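Local coordinates for protein 401aa long hypothetical glucose-1-phosphate thymidylyltransferase (PDB 2GGO) that probably catalyses both nucleotidyl transfer to sugar 1-phosphates and amino-sugar acetylation, steps in the synthesis of UDP-N-acetylglucosamine and UDP-N-acetylgalactosamine, at residues N287-V295 with G303-Y311. Residues are numbered along the deposited sequence; the frame is centred on the assembly and turned at random.
Sequences NKIGASVEV and GSKIPHLSY
Strands 288-291 and 305-308 run parallel, 8° apart, with Ile-306 N giving a nearly straight 2.6 Å bond to Lys-288 O and Gly-290 N returning one to Ile-306 O. Through the turn from Gly-290 to Val-293 the pairing continues, with Ser-310 N bonded to Ser-292 O and then Glu-294 N reaching Ser-310 O at 2.7 Å. Beside Gly-290 a water also bridges the two backbones, accepting from Ala-291 N and donating to Pro-307 O.

The side chains illustrate how a stack of coils builds its core. Ile-289 and Ile-306 lie side by side and point the same way, CD1 of the former 3.8 Å from CG1 of the latter. Val-293 crosses Ile-306 at about a right angle: its CG1, anti to the backbone N (chi1 173°), meets Ile-306 CG2 at 3.5 Å, while CG2 packs over the backbone from Ile-306 O to His-308 N. Such successive parallel turns, stacked in register, are the left-handed parallel beta-helix of the hexapeptide-repeat transferases, here the C-terminal domain.

The outward-facing side chains pair too. Lys-288 CB rests against Lys-305 CG. The extended Glu-294 side chain crosses Tyr-311 at a slant, with CB in plane at the ring's edge and OE2 3.6 Å from CE1; the carboxylate is turned 71° from the ring plane, and OE2 also forms a salt bridge with Arg-278 on the preceding coil. Shortening Glu-294 to an alanine would probably leave Arg-278 without this acidic partner and uncover the CD1-CE1 side of Tyr-311. The buried Ser-310 uses OG to bond Thr-327 O of the next coil.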
ATOM      1  N   ASN A 287     -14.535   5.571 -12.640  1.00 28.19           N
ATOM      2  CA  ASN A 287     -14.698   6.692 -11.747  1.00 26.26           C
ATOM      3  C   ASN A 287     -15.474   7.734 -12.470  1.00 25.38           C
ATOM      4  O   ASN A 287     -15.423   7.784 -13.675  1.00 26.25           O
ATOM      5  CB  ASN A 287     -13.348   7.242 -11.330  1.00 25.91           C
ATOM      6  CG  ASN A 287     -12.576   6.286 -10.496  1.00 22.04           C
ATOM      7  OD1 ASN A 287     -12.851   6.072  -9.330  1.00 21.60           O
ATOM      8  ND2 ASN A 287     -11.583   5.686 -11.085  1.00 16.80           N
ATOM      9  N   LYS A 288     -16.289   8.484 -11.743  1.00 23.55           N
ATOM     10  CA  LYS A 288     -16.929   9.648 -12.321  1.00 22.23           C
ATOM     11  C   LYS A 288     -16.357  10.903 -11.686  1.00 20.62           C
ATOM     12  O   LYS A 288     -16.304  11.008 -10.436  1.00 19.06           O
ATOM     13  CB  LYS A 288     -18.461   9.591 -12.256  1.00 23.81           C
ATOM     14  CG  LYS A 288     -19.148  10.875 -12.922  1.00 24.53           C
ATOM     15  CD  LYS A 288     -20.320  10.518 -13.831  1.00 28.16           C
ATOM     16  CE  LYS A 288     -20.794  11.638 -14.752  1.00 27.66           C
ATOM     17  NZ  LYS A 288     -20.798  12.823 -13.940  1.00 31.60           N
ATOM     18  N   ILE A 289     -15.852  11.775 -12.557  1.00 18.96           N
ATOM     19  CA  ILE A 289     -15.296  13.102 -12.248  1.00 19.79           C
ATOM     20  C   ILE A 289     -16.072  14.053 -13.154  1.00 20.07           C
ATOM     21  O   ILE A 289     -15.857  14.036 -14.392  1.00 23.06           O
ATOM     22  CB  ILE A 289     -13.765  13.185 -12.518  1.00 20.39           C
ATOM     23  CG1 ILE A 289     -12.981  12.121 -11.758  1.00 19.88           C
ATOM     24  CG2 ILE A 289     -13.222  14.563 -12.179  1.00 20.12           C
ATOM     25  CD1 ILE A 289     -12.964  12.196 -10.254  1.00 21.08           C
ATOM     26  N   GLY A 290     -16.935  14.883 -12.543  1.00 21.33           N
ATOM     27  CA  GLY A 290     -17.951  15.782 -13.199  1.00 18.70           C
ATOM     28  C   GLY A 290     -17.557  17.204 -13.432  1.00 18.95           C
ATOM     29  O   GLY A 290     -16.391  17.544 -13.317  1.00 21.18           O
ATOM     30  N   ALA A 291     -18.524  18.059 -13.726  1.00 18.12           N
ATOM     31  CA  ALA A 291     -18.252  19.435 -14.113  1.00 15.52           C
ATOM     32  C   ALA A 291     -17.864  20.216 -12.902  1.00 17.08           C
ATOM     33  O   ALA A 291     -18.527  20.084 -11.847  1.00 16.78           O
ATOM     34  CB  ALA A 291     -19.457  20.048 -14.774  1.00 15.34           C
ATOM     35  N   SER A 292     -16.875  21.094 -13.078  1.00 17.94           N
ATOM     36  CA  SER A 292     -16.281  21.846 -11.990  1.00 17.11           C
ATOM     37  C   SER A 292     -15.726  21.032 -10.878  1.00 17.73           C
ATOM     38  O   SER A 292     -15.835  21.468  -9.707  1.00 16.82           O
ATOM     39  CB  SER A 292     -17.256  22.863 -11.389  1.00 15.54           C
ATOM     40  OG  SER A 292     -17.832  23.745 -12.337  1.00 13.52           O
ATOM     41  N   VAL A 293     -15.139  19.874 -11.207  1.00 17.04           N
ATOM     42  CA  VAL A 293     -14.441  19.048 -10.239  1.00 17.54           C
ATOM     43  C   VAL A 293     -12.960  19.077 -10.554  1.00 18.81           C
ATOM     44  O   VAL A 293     -12.535  18.876 -11.720  1.00 17.05           O
ATOM     45  CB  VAL A 293     -14.998  17.591 -10.213  1.00 17.24           C
ATOM     46  CG1 VAL A 293     -14.150  16.699  -9.313  1.00 12.16           C
ATOM     47  CG2 VAL A 293     -16.434  17.593  -9.800  1.00 15.99           C
ATOM     48  N   GLU A 294     -12.132  19.324  -9.531  1.00 16.50           N
ATOM     49  CA  GLU A 294     -10.690  19.375  -9.779  1.00 18.63           C
ATOM     50  C   GLU A 294     -10.065  18.319  -8.824  1.00 18.29           C
ATOM     51  O   GLU A 294     -10.468  18.184  -7.659  1.00 16.56           O
ATOM     52  CB  GLU A 294     -10.154  20.817  -9.570  1.00 17.16           C
ATOM     53  CG  GLU A 294      -8.570  21.051  -9.761  1.00 14.84           C
ATOM     54  CD  GLU A 294      -8.070  22.404  -9.298  1.00 20.87           C
ATOM     55  OE1 GLU A 294      -8.779  23.423  -9.313  1.00 18.84           O
ATOM     56  OE2 GLU A 294      -6.907  22.473  -8.875  1.00 19.74           O
ATOM     57  N   VAL A 295      -9.095  17.560  -9.335  1.00 19.39           N
ATOM     58  CA  VAL A 295      -8.377  16.550  -8.569  1.00 20.04           C
ATOM     59  C   VAL A 295      -6.890  16.730  -8.793  1.00 21.47           C
ATOM     60  O   VAL A 295      -6.470  17.080  -9.894  1.00 19.23           O
ATOM     61  CB  VAL A 295      -8.795  15.104  -9.018  1.00 20.79           C
ATOM     62  CG1 VAL A 295      -7.988  14.034  -8.273  1.00 20.89           C
ATOM     63  CG2 VAL A 295     -10.265  14.885  -8.835  1.00 21.48           C
ATOM     64  N   GLY A 303     -14.947   2.668  -9.001  1.00 23.27           N
ATOM     65  CA  GLY A 303     -16.336   3.093  -9.036  1.00 21.52           C
ATOM     66  C   GLY A 303     -16.691   4.279  -8.136  1.00 21.98           C
ATOM     67  O   GLY A 303     -17.854   4.564  -7.936  1.00 23.09           O
ATOM     68  N   SER A 304     -15.703   4.968  -7.589  1.00 21.98           N
ATOM     69  CA  SER A 304     -15.962   6.172  -6.764  1.00 20.42           C
ATOM     70  C   SER A 304     -16.315   7.359  -7.595  1.00 20.56           C
ATOM     71  O   SER A 304     -15.850   7.499  -8.686  1.00 18.58           O
ATOM     72  CB  SER A 304     -14.793   6.487  -5.891  1.00 20.22           C
ATOM     73  OG  SER A 304     -14.791   5.538  -4.828  1.00 21.79           O
ATOM     74  N   LYS A 305     -17.191   8.209  -7.086  1.00 18.60           N
ATOM     75  CA  LYS A 305     -17.802   9.219  -7.912  1.00 20.29           C
ATOM     76  C   LYS A 305     -17.672  10.612  -7.284  1.00 19.85           C
ATOM     77  O   LYS A 305     -18.143  10.827  -6.156  1.00 16.47           O
ATOM     78  CB  LYS A 305     -19.254   8.871  -8.048  1.00 21.72           C
ATOM     79  CG  LYS A 305     -19.537   7.781  -9.139  1.00 26.25           C
ATOM     80  CD  LYS A 305     -21.043   7.756  -9.525  1.00 25.20           C
ATOM     81  CE  LYS A 305     -21.825   6.610  -8.833  1.00 34.97           C
ATOM     82  NZ  LYS A 305     -23.364   6.711  -8.896  1.00 34.36           N
ATOM     83  N   ILE A 306     -17.083  11.562  -8.003  1.00 19.05           N
ATOM     84  CA  ILE A 306     -16.960  12.959  -7.511  1.00 20.36           C
ATOM     85  C   ILE A 306     -17.628  13.822  -8.552  1.00 19.64           C
ATOM     86  O   ILE A 306     -16.945  14.352  -9.397  1.00 19.28           O
ATOM     87  CB  ILE A 306     -15.481  13.506  -7.430  1.00 20.94           C
ATOM     88  CG1 ILE A 306     -14.454  12.578  -6.824  1.00 20.24           C
ATOM     89  CG2 ILE A 306     -15.429  14.784  -6.629  1.00 19.63           C
ATOM     90  CD1 ILE A 306     -14.913  11.870  -5.547  1.00 16.22           C
ATOM     91  N   PRO A 307     -18.973  13.940  -8.534  1.00 19.64           N
ATOM     92  CA  PRO A 307     -19.560  14.475  -9.777  1.00 17.79           C
ATOM     93  C   PRO A 307     -19.759  15.980  -9.892  1.00 19.09           C
ATOM     94  O   PRO A 307     -19.886  16.426 -11.047  1.00 22.38           O
ATOM     95  CB  PRO A 307     -20.887  13.786  -9.837  1.00 17.34           C
ATOM     96  CG  PRO A 307     -21.269  13.782  -8.284  1.00 14.60           C
ATOM     97  CD  PRO A 307     -20.005  13.427  -7.625  1.00 16.68           C
ATOM     98  N   HIS A 308     -19.736  16.777  -8.799  1.00 16.37           N
ATOM     99  CA  HIS A 308     -19.987  18.227  -8.937  1.00 14.84           C
ATOM    100  C   HIS A 308     -19.278  19.129  -7.994  1.00 13.25           C
ATOM    101  O   HIS A 308     -19.352  18.844  -6.864  1.00 15.15           O
ATOM    102  CB  HIS A 308     -21.451  18.550  -8.522  1.00 11.70           C
ATOM    103  CG  HIS A 308     -22.483  17.585  -9.006  1.00  3.98           C
ATOM    104  ND1 HIS A 308     -23.050  17.582 -10.298  1.00  2.00           N
ATOM    105  CD2 HIS A 308     -23.171  16.669  -8.313  1.00  2.00           C
ATOM    106  CE1 HIS A 308     -23.915  16.596 -10.369  1.00  6.37           C
ATOM    107  NE2 HIS A 308     -24.118  16.135  -9.124  1.00  4.11           N
ATOM    108  N   LEU A 309     -18.617  20.200  -8.448  1.00 12.57           N
ATOM    109  CA  LEU A 309     -18.249  21.307  -7.553  1.00  7.55           C
ATOM    110  C   LEU A 309     -17.388  20.956  -6.385  1.00 11.63           C
ATOM    111  O   LEU A 309     -17.478  21.599  -5.330  1.00 11.19           O
ATOM    112  CB  LEU A 309     -19.483  22.082  -7.164  1.00  8.94           C
ATOM    113  CG  LEU A 309     -20.188  22.741  -8.393  1.00  2.00           C
ATOM    114  CD1 LEU A 309     -21.757  23.038  -8.166  1.00  2.00           C
ATOM    115  CD2 LEU A 309     -19.656  24.051  -8.594  1.00  2.00           C
ATOM    116  N   SER A 310     -16.354  20.188  -6.715  1.00 11.62           N
ATOM    117  CA  SER A 310     -15.476  19.548  -5.771  1.00 12.44           C
ATOM    118  C   SER A 310     -13.985  19.705  -6.087  1.00 12.10           C
ATOM    119  O   SER A 310     -13.533  19.783  -7.291  1.00 12.02           O
ATOM    120  CB  SER A 310     -15.934  18.092  -5.618  1.00 14.83           C
ATOM    121  OG  SER A 310     -16.961  18.040  -4.592  1.00 16.80           O
ATOM    122  N   TYR A 311     -13.177  19.846  -5.030  1.00 15.36           N
ATOM    123  CA  TYR A 311     -11.754  19.824  -5.163  1.00 14.66           C
ATOM    124  C   TYR A 311     -11.260  18.633  -4.330  1.00 16.37           C
ATOM    125  O   TYR A 311     -11.564  18.566  -3.142  1.00 13.01           O
ATOM    126  CB  TYR A 311     -11.161  21.154  -4.559  1.00 18.71           C
ATOM    127  CG  TYR A 311      -9.644  21.131  -4.599  1.00 18.31           C
ATOM    128  CD1 TYR A 311      -8.981  20.916  -5.761  1.00 16.69           C
ATOM    129  CD2 TYR A 311      -8.933  21.138  -3.449  1.00 21.58           C
ATOM    130  CE1 TYR A 311      -7.592  20.768  -5.765  1.00 19.69           C
ATOM    131  CE2 TYR A 311      -7.618  21.059  -3.420  1.00 22.74           C
ATOM    132  CZ  TYR A 311      -6.922  20.893  -4.565  1.00 20.68           C
ATOM    133  OH  TYR A 311      -5.548  20.777  -4.504  1.00 22.82           O
TER
HETATM  134  O   HOH W   1     -21.192  16.876 -13.453  1.00 27.76           O